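PDB 6NHX: ATP-dependent DNA ligase from Mycobacterium tuberculosis, which catalyses ATP-dependent joining of DNA ends, working with Ku in the non-homologous end-joining repair of double-strand breaks. Local coordinates for residues Y35-E40 with P61-L66; P90-M95 with G294-K299; R117-T122 with R128-T133. The protein carries 1 engineered substitution. All coordinates share one frame; numbering follows the deposited sequence.

Contact 1. Residues Y35-E40 with P61-L66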
# COMPACT_ATOMS: atom_id res chain seq x y z
N TYR A 35 4.51 -0.17 -2.80
CA TYR A 35 4.79 -1.57 -3.10
C TYR A 35 5.96 -2.03 -2.24
O TYR A 35 6.99 -1.35 -2.16
CB TYR A 35 5.15 -1.78 -4.58
CG TYR A 35 4.03 -1.62 -5.57
CD1 TYR A 35 2.73 -2.01 -5.28
CD2 TYR A 35 4.29 -1.11 -6.83
CE1 TYR A 35 1.72 -1.86 -6.22
CE2 TYR A 35 3.30 -0.97 -7.77
CZ TYR A 35 2.02 -1.34 -7.47
OH TYR A 35 1.06 -1.17 -8.44
N ARG A 36 5.80 -3.18 -1.60
CA ARG A 36 6.84 -3.74 -0.74
C ARG A 36 8.00 -4.24 -1.58
O ARG A 36 7.81 -4.95 -2.57
CB ARG A 36 6.24 -4.90 0.04
CG ARG A 36 7.18 -5.45 1.10
CD ARG A 36 7.23 -4.55 2.31
NE ARG A 36 7.92 -5.17 3.43
CZ ARG A 36 7.34 -5.97 4.32
NH1 ARG A 36 6.05 -6.25 4.22
NH2 ARG A 36 8.06 -6.49 5.30
N LEU A 37 9.22 -3.88 -1.17
CA LEU A 37 10.41 -4.34 -1.87
C LEU A 37 11.46 -4.81 -0.88
O LEU A 37 11.69 -4.17 0.15
CB LEU A 37 11.04 -3.23 -2.71
CG LEU A 37 10.29 -2.82 -3.98
CD1 LEU A 37 11.09 -1.77 -4.73
CD2 LEU A 37 9.98 -4.01 -4.87
N LEU A 38 12.11 -5.92 -1.22
CA LEU A 38 13.38 -6.30 -0.62
C LEU A 38 14.48 -5.85 -1.57
O LEU A 38 14.38 -6.06 -2.78
CB LEU A 38 13.46 -7.81 -0.38
CG LEU A 38 12.42 -8.36 0.61
CD1 LEU A 38 12.56 -9.87 0.72
CD2 LEU A 38 12.56 -7.72 1.99
N VAL A 39 15.51 -5.21 -1.03
CA VAL A 39 16.53 -4.55 -1.83
C VAL A 39 17.90 -5.11 -1.44
O VAL A 39 18.29 -5.03 -0.27
CB VAL A 39 16.52 -3.03 -1.61
CG1 VAL A 39 17.68 -2.35 -2.37
CG2 VAL A 39 15.16 -2.45 -2.02
N GLU A 40 18.61 -5.65 -2.41
CA GLU A 40 19.98 -6.10 -2.21
C GLU A 40 20.90 -5.10 -2.88
O GLU A 40 20.80 -4.89 -4.09
CB GLU A 40 20.19 -7.48 -2.82
CG GLU A 40 21.59 -8.03 -2.68
CD GLU A 40 21.79 -9.22 -3.57
OE1 GLU A 40 21.84 -10.34 -3.04
OE2 GLU A 40 21.86 -9.03 -4.81
N PRO A 61 13.86 1.38 -12.59
CA PRO A 61 15.12 2.05 -12.92
C PRO A 61 15.41 3.26 -12.05
O PRO A 61 16.58 3.64 -11.92
CB PRO A 61 14.93 2.45 -14.39
CG PRO A 61 13.45 2.60 -14.52
CD PRO A 61 12.86 1.52 -13.66
N GLN A 62 14.38 3.87 -11.45
CA GLN A 62 14.59 4.97 -10.52
C GLN A 62 15.48 4.56 -9.36
O GLN A 62 16.23 5.38 -8.82
CB GLN A 62 13.25 5.47 -9.98
CG GLN A 62 12.31 6.07 -11.01
CD GLN A 62 11.32 5.06 -11.55
OE1 GLN A 62 11.47 3.85 -11.35
NE2 GLN A 62 10.29 5.55 -12.24
N LEU A 63 15.41 3.29 -8.96
CA LEU A 63 16.10 2.80 -7.78
C LEU A 63 17.48 2.24 -8.08
O LEU A 63 18.10 1.63 -7.20
CB LEU A 63 15.25 1.75 -7.06
CG LEU A 63 13.85 2.21 -6.65
CD1 LEU A 63 13.17 1.13 -5.83
CD2 LEU A 63 13.91 3.52 -5.89
N ARG A 64 17.98 2.42 -9.31
CA ARG A 64 19.32 1.95 -9.64
C ARG A 64 20.37 2.71 -8.86
O ARG A 64 21.40 2.14 -8.46
CB ARG A 64 19.59 2.14 -11.13
CG ARG A 64 18.81 1.22 -12.03
CD ARG A 64 19.25 1.41 -13.46
NE ARG A 64 18.45 0.61 -14.36
CZ ARG A 64 18.14 0.98 -15.60
NH1 ARG A 64 18.57 2.14 -16.07
NH2 ARG A 64 17.39 0.19 -16.35
N ALA A 65 20.15 4.01 -8.64
CA ALA A 65 21.10 4.85 -7.94
C ALA A 65 21.07 4.65 -6.43
O ALA A 65 21.86 5.29 -5.73
CB ALA A 65 20.84 6.33 -8.27
N LEU A 66 20.17 3.80 -5.93
CA LEU A 66 20.03 3.59 -4.49
C LEU A 66 21.36 3.25 -3.84
O LEU A 66 21.72 3.82 -2.80
CB LEU A 66 19.02 2.48 -4.23
CG LEU A 66 17.75 2.77 -3.43
CD1 LEU A 66 17.01 1.47 -3.17
CD2 LEU A 66 18.09 3.47 -2.13
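Leu37 and Leu63 share one side-chain shape. In each, CG stands beside the backbone N and anti to the carbonyl carbon (chi1 -72° and -57°), and CD1 is the outstretched branch. The two side chains therefore point at each other tip to tip, with Leu37 CD1 3.7 Å from Leu63 CD1. Val39 is two residues further along the strand. Its CG1 is anti to the backbone N and reaches Leu66 CD1 at 4.0 Å. These two side chains cross obliquely.

Segment 35-40 belongs to the antiparallel sheet of the nucleotidyltransferase domain, where strand 35-42 runs between strands 45-50 and 74-82. Leu37 and Val39 alternate with Arg36 and Leu38, so the sheet presents an oily side to segment 61-66. Phe106 of strand 105-114 touches Leu37, Val39 and Leu66. Arg36 lies in the ATP pocket and forms a salt bridge with Asp78. Segment 61-66 starts as a 3-10 turn, in which Arg64 N bonds to Pro61 O at 3.2 Å. Leu66 N bonds to Leu63 O at 3.3 Å. Leu63 and Leu66, three residues apart, both point toward the strand. On the exposed side, Pro61 CB lies over the centre of the Arg64 guanidinium, 3.7 Å above its plane.

Contact 2. Residues P90-M95 with G294-K299. With ATP (adenosine-5'-triphosphate), chain B.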
# COMPACT_ATOMS: atom_id res chain seq x y z
N PRO A 90 3.00 9.22 0.79
CA PRO A 90 2.90 8.11 -0.17
C PRO A 90 1.46 7.87 -0.59
O PRO A 90 0.54 7.89 0.23
CB PRO A 90 3.46 6.92 0.62
CG PRO A 90 4.46 7.56 1.56
CD PRO A 90 3.82 8.87 1.96
N SER A 91 1.27 7.68 -1.90
CA SER A 91 -0.05 7.45 -2.48
C SER A 91 -0.04 6.14 -3.25
O SER A 91 0.73 5.98 -4.20
CB SER A 91 -0.41 8.58 -3.44
OG SER A 91 -1.52 8.22 -4.26
N PHE A 92 -0.92 5.22 -2.87
CA PHE A 92 -0.97 3.96 -3.58
C PHE A 92 -1.45 4.16 -5.01
O PHE A 92 -0.89 3.58 -5.94
CB PHE A 92 -1.89 2.99 -2.84
CG PHE A 92 -1.96 1.64 -3.45
CD1 PHE A 92 -3.17 1.12 -3.85
CD2 PHE A 92 -0.80 0.90 -3.61
CE1 PHE A 92 -3.23 -0.15 -4.42
CE2 PHE A 92 -0.86 -0.36 -4.18
CZ PHE A 92 -2.07 -0.88 -4.58
N SER A 93 -2.49 4.99 -5.21
CA SER A 93 -3.02 5.19 -6.55
C SER A 93 -1.99 5.88 -7.45
O SER A 93 -1.90 5.57 -8.64
CB SER A 93 -4.34 5.95 -6.53
OG SER A 93 -4.20 7.27 -6.03
N GLN A 94 -1.19 6.81 -6.90
CA GLN A 94 -0.17 7.42 -7.74
C GLN A 94 0.95 6.44 -8.08
O GLN A 94 1.51 6.51 -9.18
CB GLN A 94 0.37 8.71 -7.11
CG GLN A 94 -0.73 9.76 -7.01
CD GLN A 94 -0.21 11.15 -6.74
OE1 GLN A 94 0.89 11.52 -7.16
NE2 GLN A 94 -1.02 11.95 -6.05
N MET A 95 1.27 5.53 -7.16
CA MET A 95 2.20 4.46 -7.49
C MET A 95 1.62 3.55 -8.58
O MET A 95 2.28 3.26 -9.58
CB MET A 95 2.54 3.66 -6.24
CG MET A 95 3.26 2.36 -6.53
SD MET A 95 4.85 2.60 -7.33
CE MET A 95 5.81 3.31 -6.01
N GLY A 294 -7.24 2.42 -4.30
CA GLY A 294 -6.69 1.96 -5.56
C GLY A 294 -7.29 0.63 -5.97
O GLY A 294 -8.14 0.07 -5.29
N LEU A 295 -6.84 0.15 -7.13
CA LEU A 295 -7.22 -1.18 -7.59
C LEU A 295 -6.52 -2.25 -6.77
O LEU A 295 -5.40 -2.05 -6.27
CB LEU A 295 -6.86 -1.36 -9.07
CG LEU A 295 -7.60 -0.46 -10.07
CD1 LEU A 295 -7.14 -0.76 -11.48
CD2 LEU A 295 -9.09 -0.70 -9.95
N ARG A 296 -7.18 -3.40 -6.61
CA ARG A 296 -6.61 -4.57 -5.94
C ARG A 296 -6.59 -5.71 -6.95
O ARG A 296 -7.48 -6.57 -6.95
CB ARG A 296 -7.39 -4.94 -4.67
CG ARG A 296 -7.37 -3.90 -3.54
CD ARG A 296 -6.00 -3.26 -3.35
NE ARG A 296 -4.95 -4.21 -3.00
CZ ARG A 296 -4.49 -4.39 -1.76
NH1 ARG A 296 -4.98 -3.68 -0.75
NH2 ARG A 296 -3.53 -5.28 -1.54
N PRO A 297 -5.57 -5.75 -7.81
CA PRO A 297 -5.61 -6.64 -8.99
C PRO A 297 -5.64 -8.12 -8.66
O PRO A 297 -6.10 -8.91 -9.50
CB PRO A 297 -4.34 -6.28 -9.77
CG PRO A 297 -3.91 -4.96 -9.24
CD PRO A 297 -4.40 -4.86 -7.83
N ASP A 298 -5.16 -8.53 -7.50
CA ASP A 298 -5.13 -9.95 -7.16
C ASP A 298 -6.34 -10.40 -6.36
O ASP A 298 -6.50 -11.61 -6.13
CB ASP A 298 -3.84 -10.29 -6.41
CG ASP A 298 -2.59 -9.88 -7.18
OD1 ASP A 298 -1.68 -9.28 -6.58
OD2 ASP A 298 -2.54 -10.15 -8.40
N LYS A 299 -7.21 -9.49 -5.94
CA LYS A 299 -8.41 -9.88 -5.23
C LYS A 299 -9.49 -10.28 -6.23
O LYS A 299 -9.56 -9.73 -7.34
CB LYS A 299 -8.89 -8.75 -4.33
CG LYS A 299 -7.88 -8.45 -3.23
CD LYS A 299 -8.44 -7.60 -2.12
CE LYS A 299 -7.42 -7.48 -1.00
NZ LYS A 299 -7.91 -6.65 0.13
PG ATP B . -1.03 -7.29 3.24
O1G ATP B . -0.76 -7.12 4.73
O2G ATP B . -1.35 -8.70 2.80
O3G ATP B . 0.04 -6.63 2.39
PB ATP B . -2.68 -5.07 2.27
O1B ATP B . -4.17 -4.84 2.19
O2B ATP B . -1.80 -4.90 1.05
O3B ATP B . -2.43 -6.52 2.95
PA ATP B . -2.73 -3.12 4.42
O1A ATP B . -3.77 -3.85 5.21
O2A ATP B . -2.98 -1.88 3.61
O3A ATP B . -2.05 -4.19 3.44
O5' ATP B . -1.40 -2.96 5.33
C5' ATP B . -0.35 -2.08 4.93
C4' ATP B . 0.59 -2.76 3.92
O4' ATP B . 1.72 -1.90 3.76
C3' ATP B . 1.13 -4.09 4.40
O3' ATP B . 1.52 -4.86 3.26
C2' ATP B . 2.37 -3.65 5.13
O2' ATP B . 3.34 -4.71 5.26
C1' ATP B . 2.90 -2.52 4.24
N9 ATP B . 3.59 -1.48 5.03
C8 ATP B . 3.42 -0.14 4.90
N7 ATP B . 4.25 0.53 5.75
C5 ATP B . 4.96 -0.40 6.40
C6 ATP B . 5.98 -0.37 7.44
N6 ATP B . 6.39 0.79 7.97
N1 ATP B . 6.47 -1.55 7.87
C2 ATP B . 6.07 -2.72 7.37
N3 ATP B . 5.13 -2.83 6.42
C4 ATP B . 4.54 -1.71 5.93
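Gly294 is almost fully stretched, at phi 162° and psi 179°, and brings its bare backbone against Phe92 near the end of strand 291-295. With no side chain in the way, Phe92 CD1 comes to 4.0 Å from Gly294 CA. The carbonyl of the next residue meets the ring at its edge: Leu295 O lies in the ring plane, 3.4 Å from Phe92 CE1. That oxygen also accepts a hydrogen bond from Gln96. Phe92 has CG anti to its backbone N (chi1 -177°), which sends the ring across from the first turn of helix 92-96. Ser91 is the N-cap of that helix, with Gln94 N bonded to Ser91 OG at 3.0 Å. The ring also touches Asp33, a probable manganese ligand.

The contact joins the nucleotidyltransferase domain to the C-terminal OB domain in the closed conformation. Arg296, Asp298 and Lys299 fit the family's motif VI (RxDK), and a type I turn spans Arg296 to Lys299. The Arg296 chain bends at chi2 and chi3, and its CD passes 4.3 Å from Phe92 CE1. Its guanidinium then meets the ATP beta phosphate edge-on, with the phosphorus in its plane. Arg296 NH1 donates to ATP O1B at 3.3 Å and Arg296 NH2 to ATP O2B at 3.1 Å, a two-pronged grip that should fix the group's rotation. Glu275 forms a salt bridge with Arg296 NH1. Lys299 NZ sits 4.3 Å above the guanidinium plane of Arg296, toward the rim, and pairs with Glu193.

Contact 3. Residues R117-T122 with R128-T133; sequences RALLGT and RKLLET
The Arg117 guanidinium meets Leu130 at its edge. Leu130 CD2 lies near the guanidinium plane, 3.8 Å from Arg117 NH2, and Leu130 CD1 is at 4.0 Å from the same nitrogen. The Arg117 chain bends at chi2 and chi3, which lets its end arrive beside the leucine. A second guanidinium, that of Arg128, has Leu131 CD2 of its own helix over one face, 4.2 Å above the plane and toward the rim.

Leu119 meets Leu130 of the helix through both of its own methyl branches: Leu119 CD1 is 4.0 Å and Leu119 CD2 4.1 Å from Leu130 CD1. Leu119 opens a type I turn that ends at Thr122. The turn follows the short edge strand 117-118, which forms a hairpin with strand 105-114, and leads into helix 124-136. Leu130 and Leu131 of that helix also rest on Leu111, so the helix packs against the margin of the sheet.

No hydrogen bond crosses between the two segments. The methyl contact of Leu119 with Leu130 is apolar. The Leu130 methyls cannot hydrogen-bond the polar edge of Arg117, so that side adds only weak van der Waals contact, which implies an attraction with little directional preference.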
# COMPACT_ATOMS: atom_id res chain seq x y z
N ARG A 117 27.04 -9.75 8.14
CA ARG A 117 26.23 -10.11 9.29
C ARG A 117 24.78 -10.23 8.85
O ARG A 117 24.13 -9.23 8.53
CB ARG A 117 26.35 -9.08 10.41
CG ARG A 117 27.67 -9.17 11.14
CD ARG A 117 28.37 -7.85 11.13
NE ARG A 117 27.61 -6.86 11.89
CZ ARG A 117 27.61 -5.56 11.61
NH1 ARG A 117 28.32 -5.10 10.60
NH2 ARG A 117 26.89 -4.73 12.35
N ALA A 118 24.27 -11.46 8.87
CA ALA A 118 22.85 -11.72 8.66
C ALA A 118 22.09 -11.40 9.95
O ALA A 118 22.51 -11.81 11.03
CB ALA A 118 22.68 -13.19 8.28
N LEU A 119 20.97 -10.68 9.82
CA LEU A 119 20.31 -10.07 10.98
C LEU A 119 18.92 -10.63 11.29
O LEU A 119 18.21 -10.03 12.10
CB LEU A 119 20.21 -8.55 10.81
CG LEU A 119 21.56 -7.90 10.54
CD1 LEU A 119 21.35 -6.43 10.22
CD2 LEU A 119 22.53 -8.07 11.71
N LEU A 120 18.52 -11.75 10.70
CA LEU A 120 17.16 -12.24 10.90
C LEU A 120 16.87 -12.55 12.36
O LEU A 120 15.74 -12.36 12.82
CB LEU A 120 16.91 -13.46 10.03
CG LEU A 120 17.09 -13.23 8.52
CD1 LEU A 120 16.77 -14.51 7.77
CD2 LEU A 120 16.25 -12.06 8.00
N GLY A 121 17.86 -13.03 13.11
CA GLY A 121 17.68 -13.37 14.50
C GLY A 121 18.02 -12.25 15.46
O GLY A 121 17.96 -12.43 16.68
N THR A 122 18.42 -11.10 14.93
CA THR A 122 18.71 -9.93 15.74
C THR A 122 17.39 -9.21 16.04
O THR A 122 16.52 -9.11 15.18
CB THR A 122 19.66 -9.02 14.97
OG1 THR A 122 20.90 -9.72 14.80
CG2 THR A 122 19.91 -7.72 15.71
N ARG A 128 17.14 -1.82 13.94
CA ARG A 128 16.80 -0.43 13.67
C ARG A 128 17.98 0.49 13.91
O ARG A 128 18.26 1.38 13.12
CB ARG A 128 15.61 -0.01 14.54
CG ARG A 128 14.26 -0.42 14.00
CD ARG A 128 13.87 0.24 12.68
NE ARG A 128 13.94 1.70 12.71
CZ ARG A 128 13.28 2.50 11.87
NH1 ARG A 128 12.47 1.98 10.95
NH2 ARG A 128 13.43 3.81 11.95
N LYS A 129 18.69 0.29 15.03
CA LYS A 129 19.84 1.13 15.32
C LYS A 129 20.90 0.98 14.24
O LYS A 129 21.52 1.96 13.81
CB LYS A 129 20.40 0.83 16.71
CG LYS A 129 19.45 1.20 17.84
CD LYS A 129 19.99 2.32 18.71
CE LYS A 129 18.91 2.84 19.66
NZ LYS A 129 17.95 3.75 18.97
N LEU A 130 21.11 -0.25 13.76
CA LEU A 130 22.07 -0.45 12.68
C LEU A 130 21.61 0.23 11.39
O LEU A 130 22.41 0.83 10.67
CB LEU A 130 22.27 -1.93 12.42
CG LEU A 130 22.97 -2.74 13.50
CD1 LEU A 130 22.96 -4.21 13.09
CD2 LEU A 130 24.39 -2.25 13.70
N LEU A 131 20.31 0.13 11.09
CA LEU A 131 19.78 0.79 9.90
C LEU A 131 19.92 2.30 9.99
O LEU A 131 20.32 2.96 9.03
CB LEU A 131 18.31 0.39 9.76
CG LEU A 131 17.50 1.03 8.64
CD1 LEU A 131 18.09 0.66 7.28
CD2 LEU A 131 16.03 0.62 8.76
N GLU A 132 19.60 2.87 11.16
CA GLU A 132 19.69 4.31 11.34
C GLU A 132 21.12 4.78 11.14
O GLU A 132 21.37 5.80 10.48
CB GLU A 132 19.22 4.71 12.73
CG GLU A 132 17.78 4.42 13.06
CD GLU A 132 17.48 4.69 14.52
OE1 GLU A 132 16.29 4.85 14.86
OE2 GLU A 132 18.44 4.76 15.33
N THR A 133 22.09 4.05 11.71
CA THR A 133 23.50 4.39 11.53
C THR A 133 23.89 4.37 10.06
O THR A 133 24.56 5.28 9.57
CB THR A 133 24.39 3.42 12.33
OG1 THR A 133 24.09 3.54 13.73
CG2 THR A 133 25.88 3.72 12.11

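How the contacts relate
From the N terminus, contact 1 comes first. It closes a short loop that runs through strand 45-50 and brings segment 61-66 back over strand 35-42. Contact 2 opens later and spans most of the remaining chain, tying helix 92-96 of the nucleotidyltransferase domain to the end of strand 291-295 in the OB domain. Contact 3 falls within that span and closes a short loop that leads from strand 117-118 into helix 124-136. Contacts 1 and 3 reach the same antiparallel sheet without touching. Contacts 1 and 2 do touch: Tyr35 CE1 is 3.6 Å from Phe92 CE2, and Tyr35 CE2 is 3.6 Å from Met95 CG.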